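Local coordinates for VOC domain-containing protein (Streptococcus mutans, PDB 3L7T), which binds zinc and belongs to the glyoxalase/bleomycin resistance/dioxygenase superfamily, with a possible but unproven lactoylglutathione lyase activity, at residues E30-N35 with D51-I56. Residues are numbered along the deposited sequence; the frame is centred on the assembly and turned at random.
Sequences EVIREN and DIELEI
Arg-33 and Glu-53 meet end-on in a two-bond salt bridge. NH1 of Arg-33 reaches OE1 of Glu-53 at 3.0 Å in the straighter of the two bonds (162° at the hydrogen), on the syn side of the oxygen though tilted out of the carboxylate plane. The second bond, from Arg-33 NH2 to the syn lone pair of Glu-53 OE2, is 3.1 Å long. The two flat groups are turned 33° against each other, so the pairing is clearly twisted. Arg-33 has its CG beside the backbone N (chi1 -46°) and then runs extended as far as NE, which carries the guanidinium out over the middle strand, where the extended Glu-53 meets it. NH1 also makes a salt bridge to Asp-46 on that strand; two carboxylates therefore share this nitrogen and would help fix the guanidinium's rotation.

This is a bridge over a middle strand: 30-37 and 52-58 both run antiparallel to 42-49 in the mixed sheet of the first βαβββ module of the VOC fold. A classic beta bulge, in which Ile-32 and Arg-33 both oppose Asp-46, puts these successive side chains on the same face.

The apolar part of the contact follows from that bulge. Ile-32 lays CG2 over the centre of the Arg-33 guanidinium, 3.8 Å above its plane, while its CD1 packs 3.6 Å from Glu-53 CG, the two side chains crossing roughly at right angles. Glu-53 in turn touches His-8, a zinc ligand together with Glu-55, and across the subunit interface Thr-115 of the second subunit packs on Arg-33.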
ATOM      1  N   GLU A  30     -13.255  -3.113  11.356  1.00 24.82           N
ATOM      2  CA  GLU A  30     -13.096  -3.680  12.696  1.00 27.68           C
ATOM      3  C   GLU A  30     -11.690  -3.438  13.266  1.00 27.56           C
ATOM      4  O   GLU A  30     -10.706  -3.774  12.625  1.00 26.95           O
ATOM      5  CB  GLU A  30     -13.376  -5.189  12.601  1.00 30.83           C
ATOM      6  CG  GLU A  30     -13.467  -5.946  13.912  1.00 36.34           C
ATOM      7  CD  GLU A  30     -13.340  -7.463  13.726  1.00 41.67           C
ATOM      8  OE1 GLU A  30     -13.782  -7.987  12.683  1.00 43.71           O
ATOM      9  OE2 GLU A  30     -12.743  -8.114  14.606  1.00 44.01           O
ATOM     10  N   VAL A  31     -11.597  -2.985  14.519  1.00 26.42           N
ATOM     11  CA  VAL A  31     -10.319  -2.887  15.207  1.00 26.10           C
ATOM     12  C   VAL A  31      -9.871  -4.245  15.740  1.00 27.31           C
ATOM     13  O   VAL A  31     -10.597  -4.906  16.504  1.00 28.62           O
ATOM     14  CB  VAL A  31     -10.417  -1.891  16.390  1.00 27.12           C
ATOM     15  CG1 VAL A  31      -9.119  -1.866  17.153  1.00 26.92           C
ATOM     16  CG2 VAL A  31     -10.768  -0.485  15.868  1.00 26.69           C
ATOM     17  N   ILE A  32      -8.687  -4.680  15.325  1.00 26.00           N
ATOM     18  CA  ILE A  32      -8.096  -5.882  15.876  1.00 25.99           C
ATOM     19  C   ILE A  32      -7.341  -5.583  17.160  1.00 26.54           C
ATOM     20  O   ILE A  32      -7.541  -6.274  18.159  1.00 26.50           O
ATOM     21  CB  ILE A  32      -7.161  -6.581  14.878  1.00 26.53           C
ATOM     22  CG1 ILE A  32      -7.900  -6.920  13.570  1.00 27.08           C
ATOM     23  CG2 ILE A  32      -6.547  -7.838  15.503  1.00 28.10           C
ATOM     24  CD1 ILE A  32      -6.972  -7.206  12.388  1.00 26.79           C
ATOM     25  N   ARG A  33      -6.413  -4.625  17.097  1.00 24.09           N
ATOM     26  CA  ARG A  33      -5.585  -4.218  18.231  1.00 26.40           C
ATOM     27  C   ARG A  33      -5.350  -2.733  18.117  1.00 25.18           C
ATOM     28  O   ARG A  33      -5.329  -2.172  17.011  1.00 22.65           O
ATOM     29  CB  ARG A  33      -4.187  -4.875  18.190  1.00 24.61           C
ATOM     30  CG  ARG A  33      -4.178  -6.353  17.898  1.00 33.98           C
ATOM     31  CD  ARG A  33      -2.741  -6.879  17.665  1.00 24.80           C
ATOM     32  NE  ARG A  33      -2.826  -8.118  16.922  1.00 28.05           N
ATOM     33  CZ  ARG A  33      -2.750  -8.190  15.605  1.00 27.29           C
ATOM     34  NH1 ARG A  33      -2.510  -7.080  14.889  1.00 28.80           N
ATOM     35  NH2 ARG A  33      -2.969  -9.350  15.006  1.00 29.98           N
ATOM     36  N   GLU A  34      -4.952  -2.151  19.229  1.00 24.48           N
ATOM     37  CA  GLU A  34      -4.452  -0.788  19.251  1.00 25.25           C
ATOM     38  C   GLU A  34      -3.420  -0.653  20.346  1.00 26.65           C
ATOM     39  O   GLU A  34      -3.679  -1.035  21.503  1.00 24.26           O
ATOM     40  CB  GLU A  34      -5.590   0.190  19.497  1.00 26.28           C
ATOM     41  CG  GLU A  34      -5.139   1.648  19.526  1.00 27.56           C
ATOM     42  CD  GLU A  34      -6.281   2.603  19.878  1.00 34.64           C
ATOM     43  OE1 GLU A  34      -7.160   2.207  20.666  1.00 39.03           O
ATOM     44  OE2 GLU A  34      -6.269   3.765  19.417  1.00 30.39           O
ATOM     45  N   ASN A  35      -2.227  -0.210  19.969  1.00 25.19           N
ATOM     46  CA  ASN A  35      -1.111  -0.135  20.900  1.00 26.01           C
ATOM     47  C   ASN A  35      -0.347   1.159  20.801  1.00 25.37           C
ATOM     48  O   ASN A  35      -0.126   1.689  19.714  1.00 26.36           O
ATOM     49  CB  ASN A  35      -0.163  -1.317  20.688  1.00 25.25           C
ATOM     50  CG  ASN A  35      -0.764  -2.607  21.151  1.00 27.63           C
ATOM     51  OD1 ASN A  35      -0.936  -2.828  22.357  1.00 25.29           O
ATOM     52  ND2 ASN A  35      -1.101  -3.469  20.206  1.00 24.77           N
ATOM     53  N   ASP A  51      -8.933 -10.992   4.780  1.00 27.97           N
ATOM     54  CA  ASP A  51      -7.749 -11.724   5.246  1.00 28.98           C
ATOM     55  C   ASP A  51      -6.490 -10.891   5.396  1.00 27.76           C
ATOM     56  O   ASP A  51      -5.430 -11.422   5.640  1.00 27.53           O
ATOM     57  CB  ASP A  51      -7.425 -12.914   4.342  1.00 32.87           C
ATOM     58  CG  ASP A  51      -8.638 -13.752   4.021  1.00 39.75           C
ATOM     59  OD1 ASP A  51      -9.376 -14.169   4.951  1.00 44.35           O
ATOM     60  OD2 ASP A  51      -8.815 -14.035   2.815  1.00 51.88           O
ATOM     61  N   ILE A  52      -6.590  -9.579   5.256  1.00 25.63           N
ATOM     62  CA  ILE A  52      -5.398  -8.759   5.274  1.00 25.71           C
ATOM     63  C   ILE A  52      -5.623  -7.777   6.415  1.00 25.63           C
ATOM     64  O   ILE A  52      -6.740  -7.294   6.589  1.00 25.72           O
ATOM     65  CB  ILE A  52      -5.262  -8.018   3.916  1.00 27.05           C
ATOM     66  CG1 ILE A  52      -4.783  -9.006   2.850  1.00 25.96           C
ATOM     67  CG2 ILE A  52      -4.331  -6.799   4.018  1.00 30.12           C
ATOM     68  CD1 ILE A  52      -4.906  -8.532   1.425  1.00 31.52           C
ATOM     69  N   GLU A  53      -4.572  -7.397   7.120  1.00 23.72           N
ATOM     70  CA  GLU A  53      -4.707  -6.303   8.082  1.00 23.84           C
ATOM     71  C   GLU A  53      -4.282  -4.962   7.463  1.00 21.82           C
ATOM     72  O   GLU A  53      -3.409  -4.919   6.616  1.00 20.96           O
ATOM     73  CB  GLU A  53      -3.873  -6.592   9.335  1.00 24.97           C
ATOM     74  CG  GLU A  53      -4.320  -7.848  10.085  1.00 29.83           C
ATOM     75  CD  GLU A  53      -3.617  -8.009  11.434  1.00 32.75           C
ATOM     76  OE1 GLU A  53      -2.931  -7.065  11.893  1.00 29.22           O
ATOM     77  OE2 GLU A  53      -3.736  -9.092  12.030  1.00 26.98           O
ATOM     78  N   LEU A  54      -4.879  -3.871   7.920  1.00 20.68           N
ATOM     79  CA  LEU A  54      -4.363  -2.521   7.622  1.00 19.65           C
ATOM     80  C   LEU A  54      -3.740  -2.000   8.899  1.00 20.79           C
ATOM     81  O   LEU A  54      -4.395  -2.014   9.936  1.00 22.37           O
ATOM     82  CB  LEU A  54      -5.528  -1.592   7.246  1.00 20.39           C
ATOM     83  CG  LEU A  54      -6.394  -2.094   6.112  1.00 22.19           C
ATOM     84  CD1 LEU A  54      -7.517  -1.037   5.842  1.00 25.94           C
ATOM     85  CD2 LEU A  54      -5.592  -2.368   4.877  1.00 26.37           C
ATOM     86  N   GLU A  55      -2.470  -1.597   8.850  1.00 21.31           N
ATOM     87  CA  GLU A  55      -1.790  -1.106  10.039  1.00 20.43           C
ATOM     88  C   GLU A  55      -1.710   0.393   9.919  1.00 24.12           C
ATOM     89  O   GLU A  55      -0.997   0.893   9.066  1.00 23.38           O
ATOM     90  CB  GLU A  55      -0.355  -1.636  10.111  1.00 24.52           C
ATOM     91  CG  GLU A  55      -0.225  -3.109  10.394  1.00 26.98           C
ATOM     92  CD  GLU A  55       1.209  -3.504  10.688  1.00 29.70           C
ATOM     93  OE1 GLU A  55       2.136  -2.730  10.312  1.00 28.93           O
ATOM     94  OE2 GLU A  55       1.389  -4.660  11.129  1.00 32.00           O
ATOM     95  N   ILE A  56      -2.421   1.113  10.769  1.00 22.28           N
ATOM     96  CA  ILE A  56      -2.381   2.566  10.723  1.00 22.45           C
ATOM     97  C   ILE A  56      -1.393   3.086  11.784  1.00 23.95           C
ATOM     98  O   ILE A  56      -1.537   2.779  12.980  1.00 21.60           O
ATOM     99  CB  ILE A  56      -3.771   3.148  10.956  1.00 24.39           C
ATOM    100  CG1 ILE A  56      -4.824   2.508  10.038  1.00 28.00           C
ATOM    101  CG2 ILE A  56      -3.748   4.668  10.826  1.00 25.91           C
ATOM    102  CD1 ILE A  56      -4.612   2.725   8.597  1.00 38.56           C
TER